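Local coordinates for protein sulfite reductase [ferredoxin] (Mycobacterium tuberculosis, PDB 1ZJ8) that uses siroheme and a [4Fe-4S] cluster to reduce sulfite to sulfide with electrons from ferredoxin, a step toward sulfur-containing amino acids and cofactors, at residues R108-G113 against P176-S182; L166-E170 against I207-A213; S419-L425 against V449-E453; P466-N472 against A484-G490. All blocks are in the same frame, centred on the assembly; numbering follows the deposited sequence.

Interaction 1: residues R108-G113 against P176-S182; sequences RVRCDG and PRVVLGS. With SRM (siroheme), chain E.
R108 on strand 104-109 lines the siroheme pocket, and R177 of strand 176-181 stands behind it. Their NH1 atoms lie 3.2 Å apart, two donors that do not bond each other, with R177 NH1 at the edge of the R108 guanidinium. A siroheme carboxylate lies over one face of that guanidinium, its O2B 3.0 Å from R108 NH1, and the acid would offset the gathered positive charge. Q145 and A171 take further N-H groups of R108, fixing how the guanidinium is turned. Arginine suits this place because one flat group can serve protein and cofactor at once.

The same pair of segments joins the ferredoxin-like half domain to the edge strand of the mixed sheet of the first 4Fe-4S family domain. R110, its chain extended from CG to NE with CG anti to the backbone N (chi1 -167°), reaches along V178 and gives NH1 to P176 O at 3.3 Å, within its own guanidinium plane; T169 O is a second acceptor. A salt bridge from R110 NE to D112 OD2 (2.6 Å) ties the arginine to the aspartate. D112 OD1 in turn accepts V179 N at 2.9 Å, met from above the carboxylate plane. One residue on, G113 N binds V179 O at 2.8 Å; the positive phi of G113 suits glycine, and its CA lies beside G181.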
# COMPACT_ATOMS: atom_id res chain seq x y z
N ARG A 108 9.32 -9.29 0.02
CA ARG A 108 8.74 -8.06 0.56
C ARG A 108 9.27 -7.82 1.97
O ARG A 108 9.06 -8.64 2.86
CB ARG A 108 7.21 -8.19 0.61
CG ARG A 108 6.44 -6.97 1.15
CD ARG A 108 4.91 -7.19 1.16
NE ARG A 108 4.35 -7.25 -0.18
CZ ARG A 108 3.05 -7.42 -0.46
NH1 ARG A 108 2.14 -7.55 0.50
NH2 ARG A 108 2.64 -7.45 -1.71
N VAL A 109 9.94 -6.69 2.16
CA VAL A 109 10.48 -6.37 3.46
C VAL A 109 9.46 -5.57 4.25
O VAL A 109 8.95 -4.56 3.77
CB VAL A 109 11.78 -5.56 3.36
CG1 VAL A 109 12.38 -5.36 4.74
CG2 VAL A 109 12.78 -6.28 2.44
N ARG A 110 9.18 -6.03 5.47
CA ARG A 110 8.21 -5.39 6.37
C ARG A 110 8.81 -4.15 7.05
O ARG A 110 9.81 -4.27 7.77
CB ARG A 110 7.80 -6.40 7.42
CG ARG A 110 6.61 -6.01 8.22
CD ARG A 110 6.49 -6.78 9.51
NE ARG A 110 5.31 -6.29 10.21
CZ ARG A 110 4.09 -6.77 10.03
NH1 ARG A 110 3.86 -7.80 9.24
NH2 ARG A 110 3.07 -6.22 10.69
N CYS A 111 8.21 -2.99 6.82
CA CYS A 111 8.69 -1.73 7.38
C CYS A 111 7.59 -0.95 8.10
O CYS A 111 7.19 0.14 7.66
CB CYS A 111 9.24 -0.85 6.27
SG CYS A 111 10.55 -1.59 5.33
N ASP A 112 7.12 -1.49 9.22
CA ASP A 112 6.03 -0.85 9.96
C ASP A 112 6.40 0.60 10.21
O ASP A 112 7.53 0.90 10.60
CB ASP A 112 5.72 -1.62 11.24
CG ASP A 112 5.34 -3.07 10.95
OD1 ASP A 112 4.13 -3.38 10.99
OD2 ASP A 112 6.23 -3.88 10.60
N GLY A 113 5.44 1.48 9.92
CA GLY A 113 5.63 2.92 10.04
C GLY A 113 6.63 3.55 9.08
O GLY A 113 6.99 4.73 9.25
N PRO A 176 -1.82 -10.16 9.73
CA PRO A 176 -1.60 -8.70 9.67
C PRO A 176 -0.39 -8.25 8.85
O PRO A 176 0.74 -8.70 9.07
CB PRO A 176 -1.42 -8.29 11.15
CG PRO A 176 -1.98 -9.43 11.95
CD PRO A 176 -1.68 -10.66 11.11
N ARG A 177 -0.66 -7.35 7.91
CA ARG A 177 0.37 -6.80 7.04
C ARG A 177 1.02 -5.65 7.78
O ARG A 177 0.65 -5.36 8.91
CB ARG A 177 -0.26 -6.32 5.72
CG ARG A 177 -1.10 -7.38 4.99
CD ARG A 177 -0.27 -8.64 4.78
NE ARG A 177 -0.90 -9.66 3.95
CZ ARG A 177 -0.98 -9.62 2.62
NH1 ARG A 177 -0.51 -8.58 1.92
NH2 ARG A 177 -1.58 -10.62 1.99
N VAL A 178 2.00 -5.00 7.14
CA VAL A 178 2.57 -3.75 7.66
C VAL A 178 1.55 -2.84 8.36
O VAL A 178 0.46 -2.60 7.86
CB VAL A 178 3.17 -2.85 6.53
CG1 VAL A 178 4.64 -3.07 6.38
CG2 VAL A 178 2.44 -3.03 5.24
N VAL A 179 1.94 -2.31 9.50
CA VAL A 179 1.19 -1.25 10.11
C VAL A 179 1.69 0.07 9.54
O VAL A 179 2.88 0.38 9.64
CB VAL A 179 1.43 -1.20 11.63
CG1 VAL A 179 0.54 -0.11 12.27
CG2 VAL A 179 1.20 -2.58 12.27
N LEU A 180 0.79 0.86 8.95
CA LEU A 180 1.19 2.15 8.38
C LEU A 180 1.41 3.21 9.49
O LEU A 180 0.79 3.15 10.55
CB LEU A 180 0.16 2.63 7.34
CG LEU A 180 -0.28 1.65 6.23
CD1 LEU A 180 -1.25 2.34 5.26
CD2 LEU A 180 0.90 1.08 5.49
N GLY A 181 2.33 4.14 9.23
CA GLY A 181 2.55 5.29 10.12
C GLY A 181 2.85 6.58 9.38
O GLY A 181 3.33 6.55 8.24
N SER A 182 2.58 7.72 10.02
CA SER A 182 2.99 9.01 9.48
C SER A 182 4.48 9.02 9.22
O SER A 182 5.28 8.76 10.15
CB SER A 182 2.68 10.16 10.43
OG SER A 182 3.40 11.32 10.07
FE SRM E . -1.55 -5.89 -3.20
CHA SRM E . -2.06 -9.05 -4.40
CHB SRM E . 1.13 -5.59 -5.19
CHC SRM E . -1.04 -2.90 -2.03
CHD SRM E . -4.96 -5.37 -3.09
NA SRM E . -0.54 -7.15 -4.38
C1A SRM E . -0.82 -8.44 -4.65
C2A SRM E . 0.33 -9.19 -5.27
CMA SRM E . 1.05 -9.96 -4.21
CDA SRM E . -0.09 -10.02 -6.45
CEA SRM E . -0.23 -11.50 -6.31
O3A SRM E . -1.07 -11.94 -5.52
O4A SRM E . 0.49 -12.28 -6.95
C3A SRM E . 1.15 -8.05 -5.77
CAA SRM E . 2.62 -8.24 -5.63
CBA SRM E . 3.01 -8.89 -6.93
CCA SRM E . 4.40 -8.50 -7.33
O1A SRM E . 4.76 -7.31 -7.16
O2A SRM E . 5.16 -9.38 -7.80
C4A SRM E . 0.57 -6.87 -5.07
NB SRM E . -0.11 -4.57 -3.45
C1B SRM E . 0.96 -4.57 -4.26
C2B SRM E . 1.92 -3.44 -4.04
CMB SRM E . 3.37 -3.82 -4.14
CDB SRM E . 1.63 -2.42 -5.09
CEB SRM E . 2.46 -1.18 -5.12
O3B SRM E . 3.26 -0.93 -6.04
O4B SRM E . 2.33 -0.41 -4.17
C3B SRM E . 1.45 -2.97 -2.68
CAB SRM E . 2.15 -3.73 -1.58
CBB SRM E . 2.19 -2.96 -0.30
CCB SRM E . 2.68 -3.83 0.82
O1B SRM E . 3.83 -3.73 1.23
O2B SRM E . 1.94 -4.64 1.36
C4B SRM E . 0.04 -3.49 -2.69
NC SRM E . -2.73 -4.42 -2.79
C1C SRM E . -2.36 -3.30 -2.14
C2C SRM E . -3.41 -2.41 -1.92
CDC SRM E . -3.37 -0.98 -1.48
CEC SRM E . -3.35 -0.62 -0.05
O3C SRM E . -3.18 -1.51 0.82
O4C SRM E . -3.53 0.58 0.21
C3C SRM E . -4.50 -3.13 -2.29
CAC SRM E . -5.85 -2.50 -2.17
CBC SRM E . -6.46 -2.24 -0.81
CCC SRM E . -7.05 -3.53 -0.28
O1C SRM E . -6.29 -4.47 0.10
O2C SRM E . -8.30 -3.62 -0.26
C4C SRM E . -4.08 -4.35 -2.74
ND SRM E . -3.17 -7.10 -3.33
C1D SRM E . -4.42 -6.62 -3.43
C2D SRM E . -5.24 -7.62 -4.00
CAD SRM E . -6.72 -7.72 -3.72
CBD SRM E . -7.18 -8.59 -2.58
CCD SRM E . -8.61 -8.66 -2.13
O1D SRM E . -8.85 -8.24 -0.97
O2D SRM E . -9.51 -9.13 -2.87
C3D SRM E . -4.42 -8.71 -4.23
CDD SRM E . -4.90 -10.13 -4.40
CED SRM E . -5.34 -10.99 -3.24
O3D SRM E . -5.11 -10.67 -2.08
O4D SRM E . -5.95 -12.06 -3.43
C4D SRM E . -3.14 -8.38 -3.81

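Interaction 2: residues L166-E170 against I207-A213; sequences LQTTE and IGKPDFA
E170 and G208 make the polar link between the loop that leads into strand 176-181 and the loop that follows helix 196-206. G208 N donates to E170 OE1 at 2.6 Å, from the syn side and 25° out of the carboxylate plane. Glutamate fits because its side chain, extended beyond CG (chi2 165°), is long enough to carry the carboxylate across to the other loop. The second oxygen, OE2, comes up against the turn at P210-A213, which A213 N closes by bonding P210 O; it lies 3.5 Å from A213 CA, and F212 O is a nearby acceptor that does not bond to it. Within the first loop, T169 OG1 donates to Q167 OE1 at 2.6 Å in the carbonyl plane, which holds the glutamine amide against the threonine two residues on.

Both loops precede strands of the same mixed sheet, 176-181 and 219-224, so the contact joins two connections at one end of that sheet. Backbone bonds from Q167 to R110 and from E170 to W76 tie the first loop to its surroundings.

The van der Waals contacts are few. T169 CG2, anti to the backbone N, rests on G208 CA at 3.6 Å; the backbone angles of G208 (phi 95°) would jam a side chain against the preceding carbonyl oxygen, hence glycine. I207 CG2 lies 4.2 Å from T169 CG2 and, separately, 3.7 Å from E170 OE1, while I207 also touches P176.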
# COMPACT_ATOMS: atom_id res chain seq x y z
N LEU A 166 15.28 -5.70 10.81
CA LEU A 166 14.22 -5.90 9.82
C LEU A 166 13.84 -7.37 9.65
O LEU A 166 14.66 -8.26 9.87
CB LEU A 166 14.65 -5.31 8.47
CG LEU A 166 14.82 -3.78 8.46
CD1 LEU A 166 15.81 -3.34 7.40
CD2 LEU A 166 13.47 -3.10 8.26
N GLN A 167 12.59 -7.59 9.27
CA GLN A 167 12.04 -8.92 9.10
C GLN A 167 11.04 -8.93 7.93
O GLN A 167 10.65 -7.87 7.42
CB GLN A 167 11.36 -9.38 10.40
CG GLN A 167 10.38 -8.38 11.04
CD GLN A 167 9.62 -8.97 12.25
OE1 GLN A 167 9.05 -10.06 12.17
NE2 GLN A 167 9.62 -8.25 13.37
N THR A 168 10.64 -10.12 7.49
CA THR A 168 9.65 -10.27 6.43
C THR A 168 8.41 -10.94 6.98
O THR A 168 7.55 -11.38 6.23
CB THR A 168 10.21 -11.09 5.20
OG1 THR A 168 10.53 -12.44 5.56
CG2 THR A 168 11.46 -10.43 4.63
N THR A 169 8.31 -11.01 8.31
CA THR A 169 7.25 -11.77 8.95
C THR A 169 5.84 -11.23 8.65
O THR A 169 5.55 -10.05 8.86
CB THR A 169 7.42 -11.80 10.48
OG1 THR A 169 8.76 -12.21 10.81
CG2 THR A 169 6.38 -12.74 11.13
N GLU A 170 4.97 -12.11 8.17
CA GLU A 170 3.56 -11.78 7.94
C GLU A 170 3.46 -10.56 7.03
O GLU A 170 2.51 -9.77 7.14
CB GLU A 170 2.80 -11.59 9.27
CG GLU A 170 2.48 -12.92 10.04
CD GLU A 170 2.06 -12.73 11.52
OE1 GLU A 170 2.84 -12.16 12.31
OE2 GLU A 170 0.96 -13.19 11.90
N ILE A 207 2.93 -9.59 16.29
CA ILE A 207 3.50 -10.00 15.01
C ILE A 207 4.48 -11.14 15.21
O ILE A 207 5.37 -11.05 16.03
CB ILE A 207 4.19 -8.80 14.27
CG1 ILE A 207 3.12 -7.79 13.84
CG2 ILE A 207 5.03 -9.26 13.04
CD1 ILE A 207 1.92 -8.40 13.13
N GLY A 208 4.27 -12.21 14.44
CA GLY A 208 5.13 -13.39 14.45
C GLY A 208 4.63 -14.49 15.37
O GLY A 208 5.26 -15.54 15.45
N LYS A 209 3.51 -14.26 16.05
CA LYS A 209 3.03 -15.14 17.14
C LYS A 209 1.74 -15.83 16.72
O LYS A 209 0.97 -15.29 15.91
CB LYS A 209 2.77 -14.32 18.42
CG LYS A 209 3.94 -13.44 18.87
CD LYS A 209 4.52 -13.82 20.24
CE LYS A 209 5.66 -12.87 20.63
NZ LYS A 209 5.74 -12.61 22.11
N PRO A 210 1.47 -17.02 17.28
CA PRO A 210 0.38 -17.86 16.76
C PRO A 210 -1.00 -17.21 16.74
O PRO A 210 -1.80 -17.51 15.85
CB PRO A 210 0.40 -19.09 17.68
CG PRO A 210 1.16 -18.66 18.92
CD PRO A 210 2.16 -17.65 18.43
N ASP A 211 -1.29 -16.33 17.69
CA ASP A 211 -2.69 -15.92 17.88
C ASP A 211 -3.34 -15.26 16.67
O ASP A 211 -4.52 -15.48 16.42
CB ASP A 211 -2.83 -15.04 19.12
CG ASP A 211 -2.32 -15.73 20.35
OD1 ASP A 211 -1.09 -15.98 20.39
OD2 ASP A 211 -3.15 -16.06 21.23
N PHE A 212 -2.56 -14.47 15.93
CA PHE A 212 -3.05 -13.75 14.76
C PHE A 212 -2.36 -14.21 13.47
O PHE A 212 -2.42 -13.51 12.45
CB PHE A 212 -2.86 -12.24 14.96
CG PHE A 212 -3.55 -11.73 16.19
CD1 PHE A 212 -4.93 -11.83 16.30
CD2 PHE A 212 -2.83 -11.20 17.24
CE1 PHE A 212 -5.58 -11.38 17.43
CE2 PHE A 212 -3.47 -10.76 18.39
CZ PHE A 212 -4.85 -10.85 18.49
N ALA A 213 -1.76 -15.39 13.50
CA ALA A 213 -1.15 -15.95 12.31
C ALA A 213 -2.15 -16.62 11.36
O ALA A 213 -1.78 -16.98 10.26
CB ALA A 213 -0.05 -16.93 12.70

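Interaction 3: residues S419-L425 against V449-E453; sequences SHWRRNL and VPELE
With OG of S419 set between its backbone N and carbonyl carbon (chi1 76°) and CG of R422 anti to its backbone N, both polar groups converge on E453. They belong to a helix pair, 420-424 against part of 442-455, in the second 4Fe-4S family domain; the short axes run roughly antiparallel, 149° between their directions and 8.9 Å apart. S419 is the N-cap of the first helix: its OG accepts R422 N at 3.2 Å and donates to E453 OE2 at 2.8 Å. Serine suits a place that must both accept and donate. E453 OE2 receives the hydroxyl on its anti lone pair and R422 NH1 from the syn side, a salt bridge of 3.0 Å in which guanidinium and carboxylate are nearly coplanar.

Beside this polar cluster the packing is apolar. V449 is short and branched, and its two methyls divide the work: CG1 meets R422 CB at 3.5 Å, while CG2 meets L425 CD1 at 4.0 Å. W421 offers its broad ring to the second helix, and V540 and L456 pack on it too. L452 CB makes a CH-pi contact over the face of that ring, 4.1 Å from the centroid of the five-membered ring and 18° off its normal.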
# COMPACT_ATOMS: atom_id res chain seq x y z
N SER A 419 7.25 17.77 -10.87
CA SER A 419 6.05 18.21 -11.56
C SER A 419 4.85 17.52 -10.92
O SER A 419 5.01 16.48 -10.27
CB SER A 419 6.12 17.86 -13.06
OG SER A 419 5.88 16.47 -13.27
N HIS A 420 3.68 18.11 -11.11
CA HIS A 420 2.40 17.54 -10.68
C HIS A 420 2.32 16.07 -10.97
O HIS A 420 1.98 15.24 -10.11
CB HIS A 420 1.25 18.20 -11.47
CG HIS A 420 1.03 19.63 -11.13
ND1 HIS A 420 0.19 20.02 -10.10
CD2 HIS A 420 1.59 20.76 -11.63
CE1 HIS A 420 0.22 21.34 -10.00
NE2 HIS A 420 1.06 21.81 -10.91
N TRP A 421 2.63 15.77 -12.23
CA TRP A 421 2.50 14.45 -12.82
C TRP A 421 3.36 13.43 -12.14
O TRP A 421 2.89 12.38 -11.76
CB TRP A 421 2.86 14.49 -14.31
CG TRP A 421 2.00 15.47 -14.98
CD1 TRP A 421 2.37 16.67 -15.52
CD2 TRP A 421 0.58 15.40 -15.08
NE1 TRP A 421 1.27 17.33 -15.99
CE2 TRP A 421 0.15 16.57 -15.72
CE3 TRP A 421 -0.37 14.44 -14.68
CZ2 TRP A 421 -1.18 16.83 -15.98
CZ3 TRP A 421 -1.69 14.68 -14.95
CH2 TRP A 421 -2.09 15.87 -15.60
N ARG A 422 4.64 13.75 -12.00
CA ARG A 422 5.56 12.84 -11.32
C ARG A 422 5.19 12.68 -9.84
O ARG A 422 5.36 11.62 -9.25
CB ARG A 422 6.97 13.38 -11.41
CG ARG A 422 8.04 12.45 -10.92
CD ARG A 422 9.29 13.26 -10.67
NE ARG A 422 10.49 12.59 -11.16
CZ ARG A 422 10.81 12.46 -12.44
NH1 ARG A 422 10.04 12.96 -13.42
NH2 ARG A 422 11.93 11.83 -12.75
N ARG A 423 4.73 13.77 -9.26
CA ARG A 423 4.38 13.81 -7.88
C ARG A 423 3.19 12.95 -7.57
O ARG A 423 3.19 12.20 -6.61
CB ARG A 423 4.04 15.24 -7.50
CG ARG A 423 3.50 15.32 -6.11
CD ARG A 423 3.70 16.65 -5.58
NE ARG A 423 3.21 16.74 -4.22
CZ ARG A 423 3.30 17.84 -3.50
NH1 ARG A 423 3.82 18.95 -4.03
NH2 ARG A 423 2.84 17.85 -2.27
N ASN A 424 2.17 13.08 -8.40
CA ASN A 424 0.86 12.55 -8.05
C ASN A 424 0.47 11.22 -8.72
O ASN A 424 -0.66 10.78 -8.57
CB ASN A 424 -0.20 13.61 -8.34
CG ASN A 424 -0.05 14.81 -7.47
OD1 ASN A 424 0.05 14.68 -6.27
ND2 ASN A 424 0.01 15.99 -8.06
N LEU A 425 1.39 10.58 -9.40
CA LEU A 425 1.05 9.35 -10.10
C LEU A 425 1.46 8.14 -9.27
O LEU A 425 2.53 8.10 -8.68
CB LEU A 425 1.71 9.31 -11.49
CG LEU A 425 1.49 8.02 -12.31
CD1 LEU A 425 1.45 8.29 -13.79
CD2 LEU A 425 2.54 6.91 -12.04
N VAL A 449 5.17 9.64 -17.28
CA VAL A 449 5.38 10.85 -16.50
C VAL A 449 6.12 11.94 -17.31
O VAL A 449 5.61 13.05 -17.44
CB VAL A 449 6.10 10.52 -15.16
CG1 VAL A 449 6.72 11.78 -14.56
CG2 VAL A 449 5.13 9.88 -14.17
N PRO A 450 7.30 11.63 -17.89
CA PRO A 450 7.99 12.54 -18.82
C PRO A 450 7.15 13.02 -20.00
O PRO A 450 7.12 14.23 -20.29
CB PRO A 450 9.14 11.69 -19.38
CG PRO A 450 9.33 10.57 -18.44
CD PRO A 450 8.08 10.39 -17.63
N GLU A 451 6.48 12.08 -20.67
CA GLU A 451 5.56 12.45 -21.76
C GLU A 451 4.59 13.55 -21.31
O GLU A 451 4.58 14.63 -21.88
CB GLU A 451 4.75 11.26 -22.30
CG GLU A 451 4.00 11.61 -23.59
CD GLU A 451 3.12 10.48 -24.11
OE1 GLU A 451 3.42 9.29 -23.84
OE2 GLU A 451 2.12 10.80 -24.78
N LEU A 452 3.83 13.25 -20.25
CA LEU A 452 2.88 14.19 -19.65
C LEU A 452 3.55 15.50 -19.27
O LEU A 452 3.01 16.58 -19.54
CB LEU A 452 2.25 13.55 -18.41
CG LEU A 452 1.33 12.35 -18.69
CD1 LEU A 452 0.79 11.71 -17.42
CD2 LEU A 452 0.17 12.75 -19.61
N GLU A 453 4.73 15.41 -18.65
CA GLU A 453 5.48 16.58 -18.23
C GLU A 453 5.72 17.56 -19.37
O GLU A 453 5.43 18.74 -19.25
CB GLU A 453 6.80 16.15 -17.60
CG GLU A 453 6.71 15.88 -16.11
CD GLU A 453 7.98 15.25 -15.54
OE1 GLU A 453 8.90 15.00 -16.37
OE2 GLU A 453 8.06 15.02 -14.29

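Interaction 4: residues P466-N472 against A484-G490; sequences PITVNIN and ADIGFKG
F488 N donates to N470 O at 2.8 Å and G490 N to N472 O at 2.9 Å. Such bonds, with I486 N to T468 O, N470 N to I486 O and N472 N to F488 O, join two neighbouring parallel strands, 469-472 and 486-490, in the mixed sheet of the second 4Fe-4S family domain. Their axes differ by 4°. Where the pairing begins, T468 OG1 accepts D485 N at 2.9 Å in an almost straight bond, and D485 OD2 takes T468 N in a weak return bond. Threonine and aspartate thus continue the polar pairing past the regular strands with their side chains.

On the sheet face of N470 and N472, the asparagine amides are held from outside: N470 ND2 bonds R480 O, and N472 OD1 accepts A479 N, next in sequence to C478 of the cluster pocket, with the side chain of N472 about 4 Å from the iron-sulfur cluster. A484 CB packs 3.7 Å from N470 CG, a fit for a small residue. The other face, that of V469, I471, I486 and F488, is hydrophobic, and helix 532-545 packs on its I486 and F488. There I467 CG2 meets I486 CD1 at 3.7 Å, and V469 CG1 lies at the edge of the F488 ring, 3.8 Å from CE2.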
# COMPACT_ATOMS: atom_id res chain seq x y z
N PRO A 466 -3.90 19.72 -8.05
CA PRO A 466 -3.24 18.48 -8.50
C PRO A 466 -4.21 17.42 -9.01
O PRO A 466 -5.25 17.21 -8.38
CB PRO A 466 -2.61 17.95 -7.21
CG PRO A 466 -3.57 18.39 -6.13
CD PRO A 466 -4.15 19.70 -6.59
N ILE A 467 -3.84 16.74 -10.11
CA ILE A 467 -4.63 15.63 -10.68
C ILE A 467 -3.96 14.29 -10.44
O ILE A 467 -3.06 13.89 -11.15
CB ILE A 467 -4.86 15.80 -12.21
CG1 ILE A 467 -5.70 17.04 -12.49
CG2 ILE A 467 -5.57 14.55 -12.80
CD1 ILE A 467 -4.88 18.28 -12.69
N THR A 468 -4.44 13.56 -9.45
CA THR A 468 -3.87 12.26 -9.10
C THR A 468 -4.21 11.23 -10.18
O THR A 468 -5.31 11.23 -10.69
CB THR A 468 -4.34 11.77 -7.69
OG1 THR A 468 -5.76 11.57 -7.67
CG2 THR A 468 -3.98 12.78 -6.64
N VAL A 469 -3.24 10.39 -10.52
CA VAL A 469 -3.39 9.40 -11.57
C VAL A 469 -2.86 8.07 -11.07
O VAL A 469 -1.67 7.96 -10.73
CB VAL A 469 -2.60 9.77 -12.86
CG1 VAL A 469 -2.70 8.65 -13.91
CG2 VAL A 469 -3.07 11.12 -13.44
N ASN A 470 -3.71 7.05 -11.02
CA ASN A 470 -3.31 5.73 -10.53
C ASN A 470 -3.49 4.65 -11.61
O ASN A 470 -4.60 4.47 -12.12
CB ASN A 470 -4.11 5.34 -9.29
CG ASN A 470 -3.84 6.26 -8.11
OD1 ASN A 470 -3.10 7.22 -8.21
ND2 ASN A 470 -4.46 5.97 -6.98
N ILE A 471 -2.40 3.95 -11.93
CA ILE A 471 -2.39 2.92 -12.97
C ILE A 471 -2.29 1.53 -12.36
O ILE A 471 -1.27 1.15 -11.80
CB ILE A 471 -1.21 3.10 -13.95
CG1 ILE A 471 -0.97 4.59 -14.25
CG2 ILE A 471 -1.46 2.31 -15.23
CD1 ILE A 471 0.06 4.84 -15.36
N ASN A 472 -3.36 0.76 -12.49
CA ASN A 472 -3.41 -0.60 -11.93
C ASN A 472 -3.48 -1.63 -13.05
O ASN A 472 -4.16 -1.40 -14.06
CB ASN A 472 -4.62 -0.74 -11.01
CG ASN A 472 -4.63 0.30 -9.89
OD1 ASN A 472 -4.47 -0.04 -8.71
ND2 ASN A 472 -4.83 1.58 -10.25
N ALA A 484 -8.71 7.92 -7.25
CA ALA A 484 -7.82 8.79 -8.02
C ALA A 484 -8.71 9.70 -8.79
O ALA A 484 -9.82 9.34 -9.09
CB ALA A 484 -7.00 7.97 -8.99
N ASP A 485 -8.22 10.89 -9.11
CA ASP A 485 -8.92 11.74 -10.05
C ASP A 485 -9.01 10.99 -11.38
O ASP A 485 -10.09 10.93 -11.95
CB ASP A 485 -8.23 13.10 -10.18
CG ASP A 485 -8.35 13.95 -8.91
OD1 ASP A 485 -9.32 13.75 -8.12
OD2 ASP A 485 -7.45 14.79 -8.70
N ILE A 486 -7.91 10.40 -11.83
CA ILE A 486 -7.93 9.52 -12.99
C ILE A 486 -7.37 8.14 -12.62
O ILE A 486 -6.17 7.97 -12.49
CB ILE A 486 -7.12 10.12 -14.14
CG1 ILE A 486 -7.56 11.56 -14.38
CG2 ILE A 486 -7.31 9.28 -15.41
CD1 ILE A 486 -6.83 12.25 -15.48
N GLY A 487 -8.25 7.16 -12.46
CA GLY A 487 -7.84 5.80 -12.12
C GLY A 487 -7.94 4.92 -13.34
O GLY A 487 -8.85 5.08 -14.14
N PHE A 488 -6.99 4.00 -13.49
CA PHE A 488 -6.99 3.09 -14.63
C PHE A 488 -7.01 1.66 -14.13
O PHE A 488 -6.16 1.28 -13.32
CB PHE A 488 -5.77 3.33 -15.51
CG PHE A 488 -5.77 4.65 -16.22
CD1 PHE A 488 -6.34 4.78 -17.47
CD2 PHE A 488 -5.20 5.77 -15.64
CE1 PHE A 488 -6.34 5.99 -18.12
CE2 PHE A 488 -5.21 7.00 -16.30
CZ PHE A 488 -5.77 7.10 -17.54
N LYS A 489 -7.99 0.88 -14.59
CA LYS A 489 -8.08 -0.54 -14.24
C LYS A 489 -7.76 -1.35 -15.48
O LYS A 489 -8.55 -1.38 -16.43
CB LYS A 489 -9.48 -0.93 -13.72
CG LYS A 489 -9.65 -2.46 -13.37
CD LYS A 489 -11.01 -2.79 -12.70
CE LYS A 489 -12.22 -2.22 -13.46
NZ LYS A 489 -13.50 -2.44 -12.72
N GLY A 490 -6.60 -1.99 -15.46
CA GLY A 490 -6.15 -2.79 -16.58
C GLY A 490 -7.01 -4.02 -16.82
O GLY A 490 -7.34 -4.75 -15.86

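How the interactions relate
Interactions 1 and 2 form one neighbourhood and interactions 3 and 4 another, with centres 24 to 37 Å apart between the two groups. Interaction 1 is buried beside the siroheme and rich in arginine; interaction 2, farther out, has a single polar crossing between loops. They are tied through R110 of interaction 1, whose backbone N meets Q167 O at 3.1 Å. Interactions 3 and 4 both belong to the second 4Fe-4S domain and meet where N424 O faces V469 N at 3.3 Å. There a partly buried helix pair, with a salt bridge beside apolar packing, adjoins a buried sheet held chiefly by backbone bonds. Of the four, interactions 1 and 4 come closest to the cofactors.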